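Local atomic coordinates of branched-chain alpha-ketoacid decarboxylase (Lactococcus lactis, PDB entry 2VBF), a protein that binds thiamine diphosphate and magnesium and probably decarboxylates branched-chain and aromatic alpha-keto acids to aldehydes. Residues D29-R34 / I185-D190; D33-L38 / P115-V120; E42-P47 / S437-K442; Q53-I58 / A90-F95. All coordinates share one frame; numbering follows the deposited sequence.

Interaction 1. Residues D29-R34 / I185-D190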
loop_
_atom_site.group_PDB
_atom_site.type_symbol
_atom_site.label_atom_id
_atom_site.label_comp_id
_atom_site.label_asym_id
_atom_site.label_seq_id
_atom_site.Cartn_x
_atom_site.Cartn_y
_atom_site.Cartn_z
ATOM N N ASP A 29 19.317 14.309 -15.823
ATOM C CA ASP A 29 19.100 14.443 -17.265
ATOM C C ASP A 29 19.380 13.135 -18.012
ATOM O O ASP A 29 18.632 12.751 -18.906
ATOM C CB ASP A 29 19.989 15.550 -17.847
ATOM C CG ASP A 29 19.740 16.902 -17.205
ATOM O OD1 ASP A 29 18.569 17.318 -17.109
ATOM O OD2 ASP A 29 20.715 17.549 -16.776
ATOM N N TYR A 30 20.458 12.459 -17.625
ATOM C CA TYR A 30 20.839 11.178 -18.231
ATOM C C TYR A 30 19.724 10.137 -18.080
ATOM O O TYR A 30 19.301 9.499 -19.060
ATOM C CB TYR A 30 22.131 10.664 -17.606
ATOM C CG TYR A 30 22.780 9.518 -18.360
ATOM C CD1 TYR A 30 23.813 9.754 -19.260
ATOM C CD2 TYR A 30 22.371 8.202 -18.170
ATOM C CE1 TYR A 30 24.410 8.722 -19.946
ATOM C CE2 TYR A 30 22.966 7.158 -18.859
ATOM C CZ TYR A 30 23.984 7.424 -19.751
ATOM O OH TYR A 30 24.598 6.406 -20.452
ATOM N N LEU A 31 19.240 10.002 -16.848
ATOM C CA LEU A 31 18.140 9.089 -16.536
ATOM C C LEU A 31 16.890 9.420 -17.339
ATOM O O LEU A 31 16.302 8.536 -17.966
ATOM C CB LEU A 31 17.852 9.105 -15.039
ATOM C CG LEU A 31 16.740 8.206 -14.500
ATOM C CD1 LEU A 31 16.875 6.785 -15.037
ATOM C CD2 LEU A 31 16.779 8.212 -12.961
ATOM N N LEU A 32 16.519 10.702 -17.373
ATOM C CA LEU A 32 15.321 11.113 -18.078
ATOM C C LEU A 32 15.478 10.923 -19.600
ATOM O O LEU A 32 14.529 10.538 -20.279
ATOM C CB LEU A 32 14.938 12.552 -17.694
ATOM C CG LEU A 32 14.476 12.744 -16.230
ATOM C CD1 LEU A 32 14.324 14.206 -15.884
ATOM C CD2 LEU A 32 13.168 11.998 -15.989
ATOM N N ASP A 33 16.685 11.145 -20.120
ATOM C CA ASP A 33 16.957 10.884 -21.530
ATOM C C ASP A 33 16.745 9.401 -21.858
ATOM O O ASP A 33 16.101 9.069 -22.858
ATOM C CB ASP A 33 18.372 11.312 -21.917
ATOM C CG ASP A 33 18.475 12.797 -22.281
ATOM O OD1 ASP A 33 17.449 13.490 -22.370
ATOM O OD2 ASP A 33 19.609 13.271 -22.487
ATOM N N ARG A 34 17.264 8.520 -21.002
ATOM C CA ARG A 34 17.112 7.078 -21.204
ATOM C C ARG A 34 15.651 6.649 -21.109
ATOM O O ARG A 34 15.204 5.827 -21.895
ATOM C CB ARG A 34 17.948 6.279 -20.209
ATOM C CG ARG A 34 19.464 6.351 -20.429
ATOM C CD ARG A 34 19.863 6.004 -21.867
ATOM N NE ARG A 34 21.240 5.516 -21.964
ATOM C CZ ARG A 34 21.848 5.189 -23.107
ATOM N NH1 ARG A 34 21.230 5.328 -24.268
ATOM N NH2 ARG A 34 23.094 4.741 -23.097
ATOM N N ILE A 185 15.800 1.756 -9.218
ATOM C CA ILE A 185 16.895 2.724 -9.206
ATOM C C ILE A 185 16.742 3.592 -7.976
ATOM O O ILE A 185 15.759 4.315 -7.856
ATOM C CB ILE A 185 16.889 3.608 -10.479
ATOM C CG1 ILE A 185 17.061 2.739 -11.737
ATOM C CG2 ILE A 185 17.953 4.697 -10.392
ATOM C CD1 ILE A 185 16.862 3.489 -13.054
ATOM N N ASN A 186 17.689 3.472 -7.045
ATOM C CA ASN A 186 17.739 4.318 -5.858
ATOM C C ASN A 186 18.645 5.495 -6.213
ATOM O O ASN A 186 19.813 5.306 -6.555
ATOM C CB ASN A 186 18.201 3.506 -4.632
ATOM C CG ASN A 186 18.461 4.356 -3.397
ATOM O OD1 ASN A 186 18.052 4.001 -2.273
ATOM N ND2 ASN A 186 19.175 5.447 -3.576
ATOM N N LEU A 187 18.079 6.705 -6.140
ATOM C CA LEU A 187 18.732 7.937 -6.582
ATOM C C LEU A 187 18.908 8.929 -5.423
ATOM O O LEU A 187 17.961 9.641 -5.057
ATOM C CB LEU A 187 17.874 8.583 -7.664
ATOM C CG LEU A 187 18.328 9.906 -8.299
ATOM C CD1 LEU A 187 19.601 9.687 -9.078
ATOM C CD2 LEU A 187 17.254 10.434 -9.218
ATOM N N PRO A 188 20.099 8.971 -4.817
ATOM C CA PRO A 188 20.329 9.978 -3.768
ATOM C C PRO A 188 20.180 11.409 -4.299
ATOM O O PRO A 188 20.485 11.663 -5.459
ATOM C CB PRO A 188 21.764 9.686 -3.321
ATOM C CG PRO A 188 21.965 8.208 -3.684
ATOM C CD PRO A 188 21.265 8.085 -4.998
ATOM N N VAL A 189 19.705 12.324 -3.463
ATOM C CA VAL A 189 19.529 13.734 -3.889
ATOM C C VAL A 189 20.741 14.352 -4.595
ATOM O O VAL A 189 20.615 14.862 -5.716
ATOM C CB VAL A 189 19.155 14.621 -2.711
ATOM C CG1 VAL A 189 19.036 16.080 -3.177
ATOM C CG2 VAL A 189 17.848 14.126 -2.101
ATOM N N ASP A 190 21.898 14.323 -3.946
ATOM C CA ASP A 190 23.127 14.894 -4.522
ATOM C C ASP A 190 23.557 14.207 -5.825
ATOM O O ASP A 190 24.240 14.801 -6.661
ATOM C CB ASP A 190 24.288 14.868 -3.496
ATOM C CG ASP A 190 24.635 13.470 -3.038
ATOM O OD1 ASP A 190 25.838 13.113 -3.060
ATOM O OD2 ASP A 190 23.696 12.725 -2.661
#
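Ile-185 opens the strand side of this contact by sending its CD1 to CD1 of Leu-31, 3.8 Å away. The two side chains pass one another running opposite ways, and the methyls meet alongside rather than head on. In Leu-31, CG sits anti to the backbone N (chi1 -179°), which carries both methyls off the helix and over the strand. Ile-185 also packs on Val-172 of helix 165-179 and on Leu-160. Asn-186, the next residue, makes no contact with the helix; its ND2 is bonded to Ser-122 OG. This strand, 183-188, runs between 116-122 and 156-159 in the six-stranded parallel sheet of the N-terminal thiamine-diphosphate-binding domain, an alpha/beta fold in which helix 27-37 packs over one face. At Leu-187 the chain faces the helix again: its CD2 lies 4.4 Å from Leu-31 CD2, a looser touch than the first. One leucine thus reaches two strand residues, a methyl for each. Beyond Pro-188 the backbone leaves the sheet, and at Asp-190 the carboxylate oxygen OD2 turns to the backbone N of Ser-125.

Interaction 2. Residues D33-L38 / P115-V120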
loop_
_atom_site.group_PDB
_atom_site.type_symbol
_atom_site.label_atom_id
_atom_site.label_comp_id
_atom_site.label_asym_id
_atom_site.label_seq_id
_atom_site.Cartn_x
_atom_site.Cartn_y
_atom_site.Cartn_z
ATOM N N ASP A 33 16.685 11.145 -20.120
ATOM C CA ASP A 33 16.957 10.884 -21.530
ATOM C C ASP A 33 16.745 9.401 -21.858
ATOM O O ASP A 33 16.101 9.069 -22.858
ATOM C CB ASP A 33 18.372 11.312 -21.917
ATOM C CG ASP A 33 18.475 12.797 -22.281
ATOM O OD1 ASP A 33 17.449 13.490 -22.370
ATOM O OD2 ASP A 33 19.609 13.271 -22.487
ATOM N N ARG A 34 17.264 8.520 -21.002
ATOM C CA ARG A 34 17.112 7.078 -21.204
ATOM C C ARG A 34 15.651 6.649 -21.109
ATOM O O ARG A 34 15.204 5.827 -21.895
ATOM C CB ARG A 34 17.948 6.279 -20.209
ATOM C CG ARG A 34 19.464 6.351 -20.429
ATOM C CD ARG A 34 19.863 6.004 -21.867
ATOM N NE ARG A 34 21.240 5.516 -21.964
ATOM C CZ ARG A 34 21.848 5.189 -23.107
ATOM N NH1 ARG A 34 21.230 5.328 -24.268
ATOM N NH2 ARG A 34 23.094 4.741 -23.097
ATOM N N LEU A 35 14.908 7.207 -20.151
ATOM C CA LEU A 35 13.472 6.929 -20.056
ATOM C C LEU A 35 12.734 7.373 -21.319
ATOM O O LEU A 35 11.881 6.652 -21.830
ATOM C CB LEU A 35 12.857 7.569 -18.804
ATOM C CG LEU A 35 13.409 7.082 -17.462
ATOM C CD1 LEU A 35 12.667 7.816 -16.341
ATOM C CD2 LEU A 35 13.316 5.549 -17.292
ATOM N N HIS A 36 13.066 8.552 -21.833
ATOM C CA HIS A 36 12.523 9.004 -23.118
ATOM C C HIS A 36 12.802 8.012 -24.250
ATOM O O HIS A 36 11.920 7.723 -25.052
ATOM C CB HIS A 36 13.078 10.374 -23.495
ATOM C CG HIS A 36 12.722 10.800 -24.885
ATOM N ND1 HIS A 36 11.462 11.246 -25.225
ATOM C CD2 HIS A 36 13.455 10.834 -26.025
ATOM C CE1 HIS A 36 11.437 11.544 -26.511
ATOM N NE2 HIS A 36 12.630 11.294 -27.023
ATOM N N GLU A 37 14.028 7.493 -24.310
ATOM C CA GLU A 37 14.398 6.504 -25.325
ATOM C C GLU A 37 13.519 5.257 -25.264
ATOM O O GLU A 37 13.249 4.627 -26.294
ATOM C CB GLU A 37 15.837 6.035 -25.153
ATOM C CG GLU A 37 16.924 7.012 -25.469
ATOM C CD GLU A 37 18.298 6.371 -25.306
ATOM O OE1 GLU A 37 18.413 5.133 -25.460
ATOM O OE2 GLU A 37 19.260 7.104 -25.028
ATOM N N LEU A 38 13.111 4.891 -24.047
ATOM C CA LEU A 38 12.216 3.749 -23.832
ATOM C C LEU A 38 10.759 4.023 -24.229
ATOM O O LEU A 38 9.930 3.110 -24.176
ATOM C CB LEU A 38 12.267 3.299 -22.365
ATOM C CG LEU A 38 13.603 2.766 -21.838
ATOM C CD1 LEU A 38 13.527 2.493 -20.325
ATOM C CD2 LEU A 38 14.026 1.508 -22.596
ATOM N N PRO A 115 7.355 -4.108 -17.871
ATOM C CA PRO A 115 8.575 -3.313 -17.843
ATOM C C PRO A 115 8.386 -1.964 -17.165
ATOM O O PRO A 115 8.286 -0.921 -17.826
ATOM C CB PRO A 115 8.951 -3.202 -19.326
ATOM C CG PRO A 115 7.667 -3.278 -20.026
ATOM C CD PRO A 115 6.778 -4.193 -19.223
ATOM N N VAL A 116 8.377 -2.002 -15.830
ATOM C CA VAL A 116 8.211 -0.801 -15.010
ATOM C C VAL A 116 9.514 -0.477 -14.281
ATOM O O VAL A 116 10.096 -1.336 -13.613
ATOM C CB VAL A 116 7.076 -0.988 -13.968
ATOM C CG1 VAL A 116 6.935 0.239 -13.072
ATOM C CG2 VAL A 116 5.752 -1.320 -14.670
ATOM N N VAL A 117 9.959 0.772 -14.406
ATOM C CA VAL A 117 11.073 1.301 -13.620
ATOM C C VAL A 117 10.541 2.051 -12.390
ATOM O O VAL A 117 9.786 3.014 -12.530
ATOM C CB VAL A 117 11.913 2.310 -14.451
ATOM C CG1 VAL A 117 13.150 2.725 -13.679
ATOM C CG2 VAL A 117 12.261 1.697 -15.823
ATOM N N GLU A 118 10.932 1.624 -11.198
ATOM C CA GLU A 118 10.713 2.440 -10.011
ATOM C C GLU A 118 11.981 3.190 -9.668
ATOM O O GLU A 118 13.031 2.592 -9.535
ATOM C CB GLU A 118 10.250 1.626 -8.817
ATOM C CG GLU A 118 9.981 2.535 -7.606
ATOM C CD GLU A 118 9.310 1.824 -6.451
ATOM O OE1 GLU A 118 9.078 0.589 -6.537
ATOM O OE2 GLU A 118 9.027 2.527 -5.458
ATOM N N ILE A 119 11.862 4.509 -9.535
ATOM C CA ILE A 119 12.957 5.368 -9.111
ATOM C C ILE A 119 12.635 5.795 -7.689
ATOM O O ILE A 119 11.544 6.307 -7.431
ATOM C CB ILE A 119 13.076 6.629 -9.991
ATOM C CG1 ILE A 119 13.289 6.255 -11.467
ATOM C CG2 ILE A 119 14.188 7.554 -9.461
ATOM C CD1 ILE A 119 13.030 7.394 -12.441
ATOM N N VAL A 120 13.560 5.557 -6.763
ATOM C CA VAL A 120 13.359 5.882 -5.361
ATOM C C VAL A 120 14.350 6.975 -4.961
ATOM O O VAL A 120 15.560 6.763 -5.015
ATOM C CB VAL A 120 13.583 4.648 -4.472
ATOM C CG1 VAL A 120 13.251 4.983 -3.009
ATOM C CG2 VAL A 120 12.766 3.474 -4.978
#
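Leu-35 and Val-117 mark the closest backbone approach, their CA atoms 8.9 Å apart, a spacing that leaves room for one layer of side chains between helix and strand. No hydrogen bond crosses it. Leu-35 supplies the helix side by dividing its two methyls. CD1 meets CD1 of Ile-119 tip to tip at 3.9 Å, while CD2 stands 4.3 Å from Val-117 CG2. Because Ile-119 CG1 is anti to the carbonyl carbon (chi1 -58°), with chi2 extended at 164°, its ethyl arm reaches straight for the leucine. Along the helix, Arg-34 NH1 makes a salt bridge to Glu-37 OE2 at 2.8 Å. OE2 uses its syn lone pair and sits 22° out of the guanidinium plane, with Glu-37 CD at the edge of the group; the same arginine also pairs through NE with Asp-170. Val-117 and Ile-119, two residues apart, face the same way from strand 116-122, the arrangement of a helix covering one face of a parallel alpha/beta sheet, here that of the N-terminal cofactor-binding domain.

Interaction 3. Residues E42-P47 / S437-K442. With TPP (thiamine diphosphate), chain D.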
loop_
_atom_site.group_PDB
_atom_site.type_symbol
_atom_site.label_atom_id
_atom_site.label_comp_id
_atom_site.label_asym_id
_atom_site.label_seq_id
_atom_site.Cartn_x
_atom_site.Cartn_y
_atom_site.Cartn_z
ATOM N N GLU A 42 5.353 9.996 -19.622
ATOM C CA GLU A 42 4.678 10.378 -18.388
ATOM C C GLU A 42 5.326 9.603 -17.256
ATOM O O GLU A 42 5.615 8.426 -17.434
ATOM C CB GLU A 42 3.180 10.019 -18.447
ATOM C CG GLU A 42 2.291 10.996 -19.217
ATOM C CD GLU A 42 2.193 10.734 -20.714
ATOM O OE1 GLU A 42 2.563 9.646 -21.210
ATOM O OE2 GLU A 42 1.698 11.637 -21.418
ATOM N N ILE A 43 5.540 10.255 -16.109
ATOM C CA ILE A 43 6.068 9.595 -14.907
ATOM C C ILE A 43 5.076 9.785 -13.777
ATOM O O ILE A 43 4.617 10.903 -13.516
ATOM C CB ILE A 43 7.458 10.140 -14.492
ATOM C CG1 ILE A 43 8.456 9.894 -15.628
ATOM C CG2 ILE A 43 7.948 9.521 -13.181
ATOM C CD1 ILE A 43 9.892 10.309 -15.344
ATOM N N PHE A 44 4.755 8.678 -13.118
ATOM C CA PHE A 44 3.810 8.693 -11.996
ATOM C C PHE A 44 4.539 8.748 -10.660
ATOM O O PHE A 44 5.762 8.699 -10.597
ATOM C CB PHE A 44 2.889 7.488 -12.097
ATOM C CG PHE A 44 2.163 7.420 -13.411
ATOM C CD1 PHE A 44 1.067 8.240 -13.652
ATOM C CD2 PHE A 44 2.605 6.590 -14.421
ATOM C CE1 PHE A 44 0.408 8.205 -14.880
ATOM C CE2 PHE A 44 1.951 6.535 -15.656
ATOM C CZ PHE A 44 0.849 7.351 -15.881
ATOM N N GLY A 45 3.770 8.910 -9.589
ATOM C CA GLY A 45 4.311 8.796 -8.243
ATOM C C GLY A 45 3.865 9.853 -7.257
ATOM O O GLY A 45 2.872 10.541 -7.462
ATOM N N VAL A 46 4.651 10.004 -6.204
ATOM C CA VAL A 46 4.328 10.910 -5.107
ATOM C C VAL A 46 5.594 11.602 -4.641
ATOM O O VAL A 46 6.631 10.938 -4.436
ATOM C CB VAL A 46 3.673 10.166 -3.914
ATOM C CG1 VAL A 46 3.366 11.136 -2.727
ATOM C CG2 VAL A 46 2.387 9.434 -4.345
ATOM N N PRO A 47 5.532 12.944 -4.484
ATOM C CA PRO A 47 6.717 13.649 -4.008
ATOM C C PRO A 47 7.122 13.362 -2.563
ATOM O O PRO A 47 6.295 12.960 -1.749
ATOM C CB PRO A 47 6.315 15.139 -4.118
ATOM C CG PRO A 47 5.128 15.179 -4.944
ATOM C CD PRO A 47 4.418 13.880 -4.721
ATOM N N SER A 437 -3.124 3.139 -18.426
ATOM C CA SER A 437 -3.249 2.630 -19.782
ATOM C C SER A 437 -3.957 3.656 -20.684
ATOM O O SER A 437 -3.547 3.869 -21.825
ATOM C CB SER A 437 -4.001 1.302 -19.776
ATOM O OG SER A 437 -4.087 0.751 -21.080
ATOM N N GLN A 438 -4.997 4.304 -20.169
ATOM C CA GLN A 438 -5.710 5.348 -20.918
ATOM C C GLN A 438 -4.822 6.535 -21.278
ATOM O O GLN A 438 -4.954 7.090 -22.374
ATOM C CB GLN A 438 -6.940 5.829 -20.144
ATOM C CG GLN A 438 -7.787 6.879 -20.858
ATOM C CD GLN A 438 -8.390 6.384 -22.163
ATOM O OE1 GLN A 438 -9.530 5.927 -22.188
ATOM N NE2 GLN A 438 -7.616 6.469 -23.253
ATOM N N ILE A 439 -3.938 6.927 -20.354
ATOM C CA ILE A 439 -2.938 7.976 -20.583
ATOM C C ILE A 439 -1.946 7.514 -21.656
ATOM O O ILE A 439 -1.566 8.294 -22.544
ATOM C CB ILE A 439 -2.200 8.337 -19.265
ATOM C CG1 ILE A 439 -3.150 9.088 -18.320
ATOM C CG2 ILE A 439 -0.945 9.177 -19.543
ATOM C CD1 ILE A 439 -2.690 9.169 -16.858
ATOM N N ALA A 440 -1.556 6.239 -21.581
ATOM C CA ALA A 440 -0.598 5.649 -22.528
ATOM C C ALA A 440 -1.087 5.683 -23.987
ATOM O O ALA A 440 -0.298 5.938 -24.901
ATOM C CB ALA A 440 -0.268 4.195 -22.109
ATOM N N ASP A 441 -2.369 5.384 -24.204
ATOM C CA ASP A 441 -2.978 5.433 -25.534
ATOM C C ASP A 441 -4.311 6.166 -25.466
ATOM O O ASP A 441 -5.372 5.555 -25.277
ATOM C CB ASP A 441 -3.174 4.027 -26.122
ATOM C CG ASP A 441 -3.625 4.055 -27.604
ATOM O OD1 ASP A 441 -3.853 5.153 -28.145
ATOM O OD2 ASP A 441 -3.743 2.974 -28.217
ATOM N N LYS A 442 -4.251 7.482 -25.670
ATOM C CA LYS A 442 -5.453 8.304 -25.579
ATOM C C LYS A 442 -6.413 8.084 -26.753
ATOM O O LYS A 442 -7.545 8.552 -26.712
ATOM C CB LYS A 442 -5.091 9.787 -25.442
ATOM C CG LYS A 442 -4.548 10.427 -26.696
HETATM N "N1'" TPP D . 4.637 9.717 0.831
HETATM C "C2'" TPP D . 4.498 9.097 2.054
HETATM C CM2 TPP D . 3.815 7.769 2.138
HETATM N "N3'" TPP D . 4.999 9.709 3.166
HETATM C "C4'" TPP D . 5.628 10.939 3.085
HETATM N "N4'" TPP D . 6.118 11.445 4.209
HETATM C "C5'" TPP D . 5.754 11.589 1.849
HETATM C "C6'" TPP D . 5.240 10.957 0.721
HETATM C "C7'" TPP D . 6.423 12.964 1.744
HETATM N N3 TPP D . 5.642 14.030 2.382
HETATM C C2 TPP D . 5.822 14.518 3.674
HETATM S S1 TPP D . 4.821 15.703 4.139
HETATM C C5 TPP D . 4.115 15.656 2.687
HETATM C C4 TPP D . 4.636 14.719 1.789
HETATM C CM4 TPP D . 4.157 14.487 0.379
HETATM C C6 TPP D . 3.001 16.638 2.451
HETATM C C7 TPP D . 1.785 16.440 3.350
HETATM O O7 TPP D . 0.839 17.394 2.894
HETATM P PA TPP D . -0.459 17.808 3.756
HETATM O O1A TPP D . -1.032 16.515 4.316
HETATM O O2A TPP D . -1.406 18.514 2.817
HETATM O O3A TPP D . 0.113 18.682 4.965
HETATM P PB TPP D . 0.276 20.297 5.048
HETATM O O1B TPP D . 1.736 20.536 5.292
HETATM O O2B TPP D . -0.571 20.752 6.196
HETATM O O3B TPP D . -0.225 20.882 3.756
HETATM O O HOH W 1 1.225 8.741 -23.437
#
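Glu-42 OE1 has two partners, the hydroxyl of Tyr-82 and a water 2.8 Å away that can donate to it. That water lies 3.0 Å from Ile-439 O, a carbonyl in the last turn of helix 430-440, and is placed to donate to either oxygen, though it has more acceptors in reach than protons. The glutamate bends at chi2 (87°), which brings its CG and CD over the CG2 methyl of Ile-439, the CD to CG2 distance being 3.7 Å. With an alanine here, Tyr-82 and the water would probably lose their carboxylate mate and a gap would be left beside the isoleucine methyl. The other arm of Ile-439 goes to Phe-44: its CD1 comes up at the ring edge, in the plane, 3.8 Å from CE1. Tyr-82 makes an edge-to-face pair with the same phenylalanine, so one tyrosine touches both residues of strand 42-45 that meet the helix. Further along, the chain reaches thiamine diphosphate, with Pro-47 O 3.4 Å from C6' of the cofactor and Val-46 CG1 3.9 Å from that same carbon. Strand 42-45 therefore joins the N-terminal domain to the C-terminal domain of its own chain at one end, and leads at the other to a cofactor site shared between subunits, in which Thr-402, Ser-454 and Thr-483 of the second subunit bond to the cofactor.

Interaction 4. Residues Q53-I58 / A90-F95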
loop_
_atom_site.group_PDB
_atom_site.type_symbol
_atom_site.label_atom_id
_atom_site.label_comp_id
_atom_site.label_asym_id
_atom_site.label_seq_id
_atom_site.Cartn_x
_atom_site.Cartn_y
_atom_site.Cartn_z
ATOM N N GLN A 53 14.219 17.666 -5.926
ATOM C CA GLN A 53 15.176 18.239 -6.874
ATOM C C GLN A 53 15.094 17.497 -8.222
ATOM O O GLN A 53 15.091 18.114 -9.286
ATOM C CB GLN A 53 16.596 18.194 -6.291
ATOM C CG GLN A 53 16.891 19.206 -5.157
ATOM C CD GLN A 53 16.240 18.843 -3.826
ATOM O OE1 GLN A 53 15.054 18.527 -3.776
ATOM N NE2 GLN A 53 17.011 18.890 -2.745
ATOM N N PHE A 54 15.020 16.167 -8.172
ATOM C CA PHE A 54 14.846 15.373 -9.380
ATOM C C PHE A 54 13.484 15.677 -10.013
ATOM O O PHE A 54 13.372 15.763 -11.227
ATOM C CB PHE A 54 15.002 13.875 -9.079
ATOM C CG PHE A 54 14.787 12.981 -10.277
ATOM C CD1 PHE A 54 15.575 13.107 -11.417
ATOM C CD2 PHE A 54 13.794 12.005 -10.265
ATOM C CE1 PHE A 54 15.371 12.293 -12.510
ATOM C CE2 PHE A 54 13.588 11.194 -11.351
ATOM C CZ PHE A 54 14.372 11.326 -12.481
ATOM N N LEU A 55 12.448 15.841 -9.186
ATOM C CA LEU A 55 11.126 16.245 -9.681
ATOM C C LEU A 55 11.186 17.531 -10.509
ATOM O O LEU A 55 10.562 17.606 -11.573
ATOM C CB LEU A 55 10.102 16.395 -8.544
ATOM C CG LEU A 55 9.059 15.286 -8.461
ATOM C CD1 LEU A 55 8.225 15.439 -7.189
ATOM C CD2 LEU A 55 8.185 15.263 -9.697
ATOM N N ASP A 56 11.963 18.509 -10.051
ATOM C CA ASP A 56 12.126 19.759 -10.802
ATOM C C ASP A 56 12.576 19.444 -12.223
ATOM O O ASP A 56 12.125 20.074 -13.171
ATOM C CB ASP A 56 13.168 20.666 -10.150
ATOM C CG ASP A 56 12.704 21.257 -8.831
ATOM O OD1 ASP A 56 11.483 21.380 -8.602
ATOM O OD2 ASP A 56 13.587 21.613 -8.027
ATOM N N GLN A 57 13.472 18.464 -12.356
ATOM C CA GLN A 57 14.008 18.084 -13.671
ATOM C C GLN A 57 12.949 17.464 -14.555
ATOM O O GLN A 57 12.935 17.695 -15.771
ATOM C CB GLN A 57 15.214 17.145 -13.516
ATOM C CG GLN A 57 16.343 17.776 -12.721
ATOM C CD GLN A 57 17.535 16.865 -12.541
ATOM O OE1 GLN A 57 17.449 15.841 -11.860
ATOM N NE2 GLN A 57 18.673 17.257 -13.102
ATOM N N ILE A 58 12.061 16.675 -13.948
ATOM C CA ILE A 58 10.940 16.092 -14.673
ATOM C C ILE A 58 9.996 17.188 -15.157
ATOM O O ILE A 58 9.556 17.153 -16.302
ATOM C CB ILE A 58 10.116 15.105 -13.812
ATOM C CG1 ILE A 58 10.991 13.925 -13.366
ATOM C CG2 ILE A 58 8.893 14.620 -14.605
ATOM C CD1 ILE A 58 10.311 12.937 -12.399
ATOM N N ALA A 90 7.496 4.299 -15.930
ATOM C CA ALA A 90 8.262 4.720 -14.759
ATOM C C ALA A 90 7.400 5.423 -13.715
ATOM O O ALA A 90 6.445 6.158 -14.030
ATOM C CB ALA A 90 9.440 5.626 -15.177
ATOM N N PHE A 91 7.724 5.164 -12.451
ATOM C CA PHE A 91 7.163 5.964 -11.361
ATOM C C PHE A 91 8.241 6.277 -10.319
ATOM O O PHE A 91 9.265 5.609 -10.257
ATOM C CB PHE A 91 5.900 5.333 -10.759
ATOM C CG PHE A 91 6.140 4.104 -9.916
ATOM C CD1 PHE A 91 6.112 4.181 -8.527
ATOM C CD2 PHE A 91 6.323 2.863 -10.511
ATOM C CE1 PHE A 91 6.327 3.054 -7.749
ATOM C CE2 PHE A 91 6.520 1.723 -9.740
ATOM C CZ PHE A 91 6.521 1.821 -8.355
ATOM N N LEU A 92 7.996 7.343 -9.567
ATOM C CA LEU A 92 8.942 7.927 -8.636
ATOM C C LEU A 92 8.361 7.911 -7.231
ATOM O O LEU A 92 7.236 8.394 -7.015
ATOM C CB LEU A 92 9.220 9.379 -9.047
ATOM C CG LEU A 92 10.117 10.230 -8.146
ATOM C CD1 LEU A 92 11.532 9.672 -8.044
ATOM C CD2 LEU A 92 10.120 11.707 -8.613
ATOM N N THR A 93 9.133 7.415 -6.267
ATOM C CA THR A 93 8.705 7.425 -4.868
ATOM C C THR A 93 9.813 7.983 -4.002
ATOM O O THR A 93 10.914 8.255 -4.488
ATOM C CB THR A 93 8.344 6.008 -4.386
ATOM O OG1 THR A 93 9.497 5.160 -4.485
ATOM C CG2 THR A 93 7.208 5.426 -5.214
ATOM N N THR A 94 9.518 8.145 -2.718
ATOM C CA THR A 94 10.511 8.553 -1.746
ATOM C C THR A 94 10.940 7.336 -0.909
ATOM O O THR A 94 10.181 6.393 -0.697
ATOM C CB THR A 94 9.968 9.708 -0.900
ATOM O OG1 THR A 94 11.053 10.406 -0.264
ATOM C CG2 THR A 94 8.951 9.196 0.104
ATOM N N PHE A 95 12.198 7.372 -0.483
ATOM C CA PHE A 95 12.831 6.352 0.340
ATOM C C PHE A 95 11.950 5.816 1.479
ATOM O O PHE A 95 11.296 6.601 2.185
ATOM C CB PHE A 95 14.096 6.964 0.956
ATOM C CG PHE A 95 15.000 5.973 1.601
ATOM C CD1 PHE A 95 15.805 5.157 0.827
ATOM C CD2 PHE A 95 15.077 5.865 2.974
ATOM C CE1 PHE A 95 16.647 4.246 1.403
ATOM C CE2 PHE A 95 15.929 4.938 3.566
ATOM C CZ PHE A 95 16.711 4.129 2.770
#
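Leu-92 is the bump that strand 90-94 pushes into a hollow formed by Phe-54, Leu-55 and Ile-58 on helix 53-58. The axes of these two segments run roughly antiparallel, at 154°, and come within 10.8 Å. With CG anti to the backbone N (chi1 176°), the leucine stretches out and forks at its tip. Leu-92 CD1 lies at the edge of the Phe-54 ring, 3.9 Å from Phe-54 CD2. The other branch, Leu-92 CD2, touches all three: Leu-55 CG at 3.7 Å, with Ile-58 CD1 and Phe-54 CD2 each at 4.0 Å. Ile-58 also lays its CG1 over one face of the Phe-54 ring, toward the rim, so these two walls of the hollow pack on each other. Reducing Leu-92 to an alanine would probably leave a gap amid these three side chains and set the Phe-54 ring freer to turn. Asp-56 bonds to His-489, Gln-493 and Tyr-495 of the second subunit. No hydrogen bond joins helix and strand, so the fit rests on apolar surfaces of matching shape, probably aided by the exclusion of water from this buried site.

In the fold
Interactions 1, 2 and 4 are buried helix-on-sheet contacts within one domain, wholly apolar between their segments; interaction 3 is partly buried, mixes a carboxylate that meets a water with apolar packing, and reaches across to the C-terminal domain. Interactions 1 and 2 share helix 27-37, and the strands they touch, 183-188 and 116-122, are neighbours in the sheet. Interaction 4 puts helix 52-60 beside that helix, Phe-54 packing on Leu-187 and Leu-32. Its strand 89-94 lies between 116-122 and strand 42-45 of interaction 3, so all four contacts meet one parallel sheet. Interactions 3 and 4 also touch the second subunit, and interaction 3 alone includes residues lining the thiamine diphosphate pocket.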